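Local coordinates for carbonic anhydrase (PDB 3VNP), which catalyses the reversible hydration of carbon dioxide to hydrogencarbonate as a homotrimer, with magnesium or zinc in its active site, at residues T26-I31 with V47-I52; N40-G45 with N61-Q66. All coordinates share one frame; numbering follows the deposited sequence.

Contact 1 of 2, residues T26-I31 with V47-I52; sequences TGDVVI and VAPTVI
Ile31 and Ile52 run alongside each other in the same direction, with CG1 of Ile31 3.8 Å from CD1 of Ile52. On that same face, CG2 of Val29 rests 4.1 Å from CB of Thr50. Ile52 sets CG1 anti to its own carbonyl carbon (chi1 -58°) and extends through chi2, which carries CD1 to its neighbour. Val30 and Val51 occupy the other face of the sheet. At the corner, OD2 of Asp28 comes within 3.9 Å of CG of Pro49, while a water lies between OD1 of Asp28 and O of Thr50, 3.1 Å from the latter.

Three backbone bonds hold these side chains in register: Thr50 N to Asp28 O (3.1 Å), Val30 N to Thr50 O (3.0 Å) and Ile52 N to Val30 O (2.8 Å). Strands 29-31 and 49-52 run parallel, 4° apart. Asp28 itself centres an inverse gamma turn, after Gly27 whose positive phi suits a glycine. Further out, Val29 and Ile52 both touch Ile43 of strand 42-45, so their face looks into the interior. Parallel strands stacked in register beyond sharp corners are characteristic of the hexapeptide-repeat left-handed beta-helix of gamma-class carbonic anhydrases.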
loop_
_atom_site.group_PDB
_atom_site.type_symbol
_atom_site.label_atom_id
_atom_site.label_comp_id
_atom_site.label_asym_id
_atom_site.label_seq_id
_atom_site.Cartn_x
_atom_site.Cartn_y
_atom_site.Cartn_z
ATOM N N THR A 26 -8.306 -4.218 15.407
ATOM C CA THR A 26 -8.244 -5.289 16.393
ATOM C C THR A 26 -7.570 -4.893 17.697
ATOM O O THR A 26 -6.776 -3.958 17.753
ATOM C CB THR A 26 -7.467 -6.511 15.849
ATOM O OG1 THR A 26 -6.066 -6.319 16.063
ATOM C CG2 THR A 26 -7.707 -6.686 14.360
ATOM N N GLY A 27 -7.911 -5.637 18.743
ATOM C CA GLY A 27 -7.331 -5.459 20.062
ATOM C C GLY A 27 -7.312 -4.124 20.775
ATOM O O GLY A 27 -8.257 -3.342 20.745
ATOM N N ASP A 28 -6.191 -3.882 21.435
ATOM C CA ASP A 28 -5.976 -2.693 22.237
ATOM C C ASP A 28 -5.880 -1.387 21.456
ATOM O O ASP A 28 -4.799 -0.804 21.345
ATOM C CB ASP A 28 -4.705 -2.891 23.065
ATOM C CG ASP A 28 -4.652 -1.990 24.273
ATOM O OD1 ASP A 28 -5.330 -0.940 24.260
ATOM O OD2 ASP A 28 -3.924 -2.329 25.233
ATOM N N VAL A 29 -7.008 -0.915 20.936
ATOM C CA VAL A 29 -7.031 0.335 20.174
ATOM C C VAL A 29 -8.088 1.301 20.722
ATOM O O VAL A 29 -9.190 0.892 21.107
ATOM C CB VAL A 29 -7.334 0.073 18.672
ATOM C CG1 VAL A 29 -7.370 1.378 17.912
ATOM C CG2 VAL A 29 -6.287 -0.852 18.083
ATOM N N VAL A 30 -7.747 2.584 20.764
ATOM C CA VAL A 30 -8.681 3.594 21.245
ATOM C C VAL A 30 -8.743 4.705 20.206
ATOM O O VAL A 30 -7.720 5.301 19.872
ATOM C CB VAL A 30 -8.226 4.189 22.608
ATOM C CG1 VAL A 30 -9.187 5.270 23.052
ATOM C CG2 VAL A 30 -8.162 3.096 23.653
ATOM N N ILE A 31 -9.943 4.971 19.693
ATOM C CA ILE A 31 -10.124 6.011 18.686
ATOM C C ILE A 31 -11.027 7.140 19.187
ATOM O O ILE A 31 -12.140 6.901 19.662
ATOM C CB ILE A 31 -10.686 5.405 17.377
ATOM C CG1 ILE A 31 -9.632 4.478 16.756
ATOM C CG2 ILE A 31 -11.053 6.507 16.397
ATOM C CD1 ILE A 31 -10.170 3.546 15.687
ATOM N N VAL A 47 0.159 -6.067 19.623
ATOM C CA VAL A 47 1.528 -6.095 20.144
ATOM C C VAL A 47 1.684 -5.108 21.308
ATOM O O VAL A 47 2.250 -5.454 22.345
ATOM C CB VAL A 47 2.575 -5.770 19.051
ATOM C CG1 VAL A 47 3.976 -5.828 19.636
ATOM C CG2 VAL A 47 2.453 -6.763 17.910
ATOM N N ALA A 48 1.189 -3.885 21.129
ATOM C CA ALA A 48 1.260 -2.870 22.179
ATOM C C ALA A 48 0.086 -1.911 22.039
ATOM O O ALA A 48 -0.609 -1.913 21.029
ATOM C CB ALA A 48 2.582 -2.106 22.102
ATOM N N PRO A 49 -0.151 -1.080 23.059
ATOM C CA PRO A 49 -1.247 -0.108 23.057
ATOM C C PRO A 49 -1.238 0.851 21.870
ATOM O O PRO A 49 -0.185 1.312 21.439
ATOM C CB PRO A 49 -1.042 0.632 24.377
ATOM C CG PRO A 49 -0.460 -0.434 25.257
ATOM C CD PRO A 49 0.553 -1.071 24.354
ATOM N N THR A 50 -2.420 1.145 21.340
ATOM C CA THR A 50 -2.541 2.087 20.231
ATOM C C THR A 50 -3.584 3.109 20.640
ATOM O O THR A 50 -4.721 2.752 20.937
ATOM C CB THR A 50 -3.019 1.413 18.925
ATOM O OG1 THR A 50 -2.117 0.365 18.561
ATOM C CG2 THR A 50 -3.077 2.432 17.797
ATOM N N VAL A 51 -3.198 4.377 20.660
ATOM C CA VAL A 51 -4.113 5.443 21.036
ATOM C C VAL A 51 -4.185 6.492 19.927
ATOM O O VAL A 51 -3.159 7.008 19.478
ATOM C CB VAL A 51 -3.663 6.104 22.350
ATOM C CG1 VAL A 51 -4.694 7.107 22.818
ATOM C CG2 VAL A 51 -3.460 5.042 23.406
ATOM N N ILE A 52 -5.403 6.798 19.492
ATOM C CA ILE A 52 -5.633 7.769 18.431
ATOM C C ILE A 52 -6.534 8.886 18.940
ATOM O O ILE A 52 -7.678 8.651 19.304
ATOM C CB ILE A 52 -6.294 7.090 17.207
ATOM C CG1 ILE A 52 -5.399 5.949 16.711
ATOM C CG2 ILE A 52 -6.525 8.111 16.102
ATOM C CD1 ILE A 52 -6.013 5.113 15.622
HETATM O O HOH W 1 -5.221 1.554 23.798
#

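Contact 2 of 2, residues N40-G45 with N61-Q66; sequences NTVIRG and NSILHQ. With MG (magnesium ion), chain E.
Val42 and Ile63 pair in parallel, as do Ile43 and Leu64, between strands whose axes approach to 4.8 Å at 7°. Val42 N donates to Ser62 O and Leu64 N to Val42 O, both bonds nearly straight; Arg44 N follows to Leu64 O. Just before the strands a side chain takes over, Ser62 N donating to Thr41 OG1 at 3.2 Å, and this hydroxyl is also bonded to Trp38 O. Asn40 and Asn61, both with positive phi, lie alongside each other in the loops that lead into the two strands. Ile43 CG2 meets Leu64 CB at 4.1 Å on one face, and Val42 CB meets Ile63 CD1 on the other. Such stacking of like positions on successive coils is that of a left-handed parallel beta-helix, here with the metal site built on its flank between subunits. His65, its CG anti to the backbone N, binds magnesium through ND1 at 2.3 Å; His87 of the same chain and His82 of the second subunit complete the protein ligands, and a water is bound as well. His65 NE2 is hydrogen-bonded to Asp46, which also forms a salt bridge with Arg44 and so probably helps to position both groups. Arg44 NH2 stands 3.7 Å above the ring plane of His65, nearer the ring's margin than its centre, the two planes inclined by 41°; NH2 also forms a salt bridge with Asp60 of the second subunit. Arg44 O lies at the ring's edge, 3.0 Å from His65 CD2, and accepts Gln66 NE2 at 2.7 Å. Gln66 folds back at chi2 (75°) to make that bond, while OE1 takes Val47 N and Ala48 N. An alanine in place of Gln66 would probably leave Arg44 O and both of those amides without these partners, freeing the turn beside His65 to shift.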
loop_
_atom_site.group_PDB
_atom_site.type_symbol
_atom_site.label_atom_id
_atom_site.label_comp_id
_atom_site.label_asym_id
_atom_site.label_seq_id
_atom_site.Cartn_x
_atom_site.Cartn_y
_atom_site.Cartn_z
ATOM N N ASN A 40 -9.792 0.642 3.524
ATOM C CA ASN A 40 -8.744 -0.376 3.551
ATOM C C ASN A 40 -7.652 -0.240 4.593
ATOM O O ASN A 40 -6.711 -1.028 4.602
ATOM C CB ASN A 40 -8.094 -0.484 2.177
ATOM C CG ASN A 40 -9.081 -0.869 1.109
ATOM O OD1 ASN A 40 -9.541 -2.009 1.046
ATOM N ND2 ASN A 40 -9.430 0.086 0.267
ATOM N N THR A 41 -7.757 0.748 5.468
ATOM C CA THR A 41 -6.741 0.911 6.500
ATOM C C THR A 41 -6.791 -0.252 7.488
ATOM O O THR A 41 -7.863 -0.771 7.794
ATOM C CB THR A 41 -6.935 2.240 7.254
ATOM O OG1 THR A 41 -6.489 3.313 6.419
ATOM C CG2 THR A 41 -6.157 2.249 8.557
ATOM N N VAL A 42 -5.625 -0.662 7.971
ATOM C CA VAL A 42 -5.531 -1.755 8.934
ATOM C C VAL A 42 -4.876 -1.275 10.229
ATOM O O VAL A 42 -3.768 -0.736 10.213
ATOM C CB VAL A 42 -4.700 -2.937 8.371
ATOM C CG1 VAL A 42 -4.509 -4.009 9.441
ATOM C CG2 VAL A 42 -5.394 -3.521 7.164
ATOM N N ILE A 43 -5.564 -1.478 11.349
ATOM C CA ILE A 43 -5.056 -1.077 12.657
ATOM C C ILE A 43 -5.062 -2.282 13.601
ATOM O O ILE A 43 -6.061 -2.537 14.278
ATOM C CB ILE A 43 -5.932 0.036 13.278
ATOM C CG1 ILE A 43 -6.041 1.222 12.316
ATOM C CG2 ILE A 43 -5.325 0.504 14.595
ATOM C CD1 ILE A 43 -6.948 2.332 12.801
ATOM N N ARG A 44 -3.957 -3.022 13.641
ATOM C CA ARG A 44 -3.863 -4.194 14.508
ATOM C C ARG A 44 -3.212 -3.870 15.855
ATOM O O ARG A 44 -2.019 -3.594 15.925
ATOM C CB ARG A 44 -3.079 -5.327 13.815
ATOM C CG ARG A 44 -3.888 -6.127 12.802
ATOM C CD ARG A 44 -3.312 -7.522 12.577
ATOM N NE ARG A 44 -2.037 -7.481 11.874
ATOM C CZ ARG A 44 -0.909 -8.015 12.336
ATOM N NH1 ARG A 44 -0.897 -8.636 13.508
ATOM N NH2 ARG A 44 0.211 -7.923 11.630
ATOM N N GLY A 45 -4.002 -3.908 16.923
ATOM C CA GLY A 45 -3.465 -3.620 18.244
ATOM C C GLY A 45 -3.209 -4.900 19.006
ATOM O O GLY A 45 -3.802 -5.155 20.050
ATOM N N ASN A 61 -5.721 2.977 2.837
ATOM C CA ASN A 61 -4.672 1.966 2.778
ATOM C C ASN A 61 -3.495 2.107 3.725
ATOM O O ASN A 61 -2.380 1.724 3.374
ATOM C CB ASN A 61 -4.125 1.881 1.357
ATOM C CG ASN A 61 -5.087 1.230 0.412
ATOM O OD1 ASN A 61 -5.337 0.025 0.499
ATOM N ND2 ASN A 61 -5.646 2.018 -0.502
ATOM N N SER A 62 -3.711 2.645 4.918
ATOM C CA SER A 62 -2.597 2.769 5.847
ATOM C C SER A 62 -2.484 1.538 6.740
ATOM O O SER A 62 -3.430 0.752 6.878
ATOM C CB SER A 62 -2.753 4.014 6.707
ATOM O OG SER A 62 -2.721 5.168 5.895
ATOM N N ILE A 63 -1.313 1.365 7.332
ATOM C CA ILE A 63 -1.089 0.243 8.221
ATOM C C ILE A 63 -0.566 0.762 9.556
ATOM O O ILE A 63 0.473 1.430 9.615
ATOM C CB ILE A 63 -0.050 -0.747 7.651
ATOM C CG1 ILE A 63 -0.354 -1.056 6.183
ATOM C CG2 ILE A 63 -0.060 -2.028 8.477
ATOM C CD1 ILE A 63 -1.741 -1.632 5.945
ATOM N N LEU A 64 -1.299 0.465 10.623
ATOM C CA LEU A 64 -0.893 0.867 11.962
ATOM C C LEU A 64 -0.622 -0.383 12.788
ATOM O O LEU A 64 -1.489 -1.244 12.926
ATOM C CB LEU A 64 -1.976 1.730 12.621
ATOM C CG LEU A 64 -1.878 3.228 12.280
ATOM C CD1 LEU A 64 -1.951 3.425 10.766
ATOM C CD2 LEU A 64 -2.990 4.003 12.981
ATOM N N HIS A 65 0.598 -0.495 13.307
ATOM C CA HIS A 65 0.971 -1.639 14.128
ATOM C C HIS A 65 2.012 -1.226 15.173
ATOM O O HIS A 65 2.388 -0.058 15.267
ATOM C CB HIS A 65 1.529 -2.771 13.255
ATOM C CG HIS A 65 1.467 -4.120 13.904
ATOM N ND1 HIS A 65 2.392 -5.111 13.655
ATOM C CD2 HIS A 65 0.586 -4.646 14.787
ATOM C CE1 HIS A 65 2.086 -6.186 14.359
ATOM N NE2 HIS A 65 0.994 -5.930 15.054
ATOM N N GLN A 66 2.483 -2.186 15.960
ATOM C CA GLN A 66 3.459 -1.873 16.988
ATOM C C GLN A 66 4.499 -2.968 17.177
ATOM O O GLN A 66 4.304 -4.117 16.769
ATOM C CB GLN A 66 2.766 -1.643 18.345
ATOM C CG GLN A 66 1.366 -1.042 18.304
ATOM C CD GLN A 66 0.324 -2.051 17.865
ATOM O OE1 GLN A 66 0.359 -3.207 18.279
ATOM N NE2 GLN A 66 -0.617 -1.617 17.036
HETATM MG MG MG E . 4.482 -5.133 12.618
HETATM O O HOH W 2 5.375 -7.382 12.877
#

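How the contacts relate
From the N terminus, the chain passes residues 26-31, 40-45, 47-52 and 61-66, so the two contacts cross: each closes a loop of 15 intervening residues, and each loop contains one segment of the other. Contact 1 joins strands 29-31 and 49-52 on one side of the beta-helix, contact 2 strands 42-45 and 63-65 on another, their centres about 10 Å apart. The corner between strands 42-45 and 49-52 links them directly. Thr26, at the start of contact 1, sits in the sheet of contact 2, its N and O probably hydrogen-bonded to Ile43 O and Gly45 N. Val47 CG2 packs 3.3 Å from His65 NE2, bringing contact 1's corner against the metal-binding histidine.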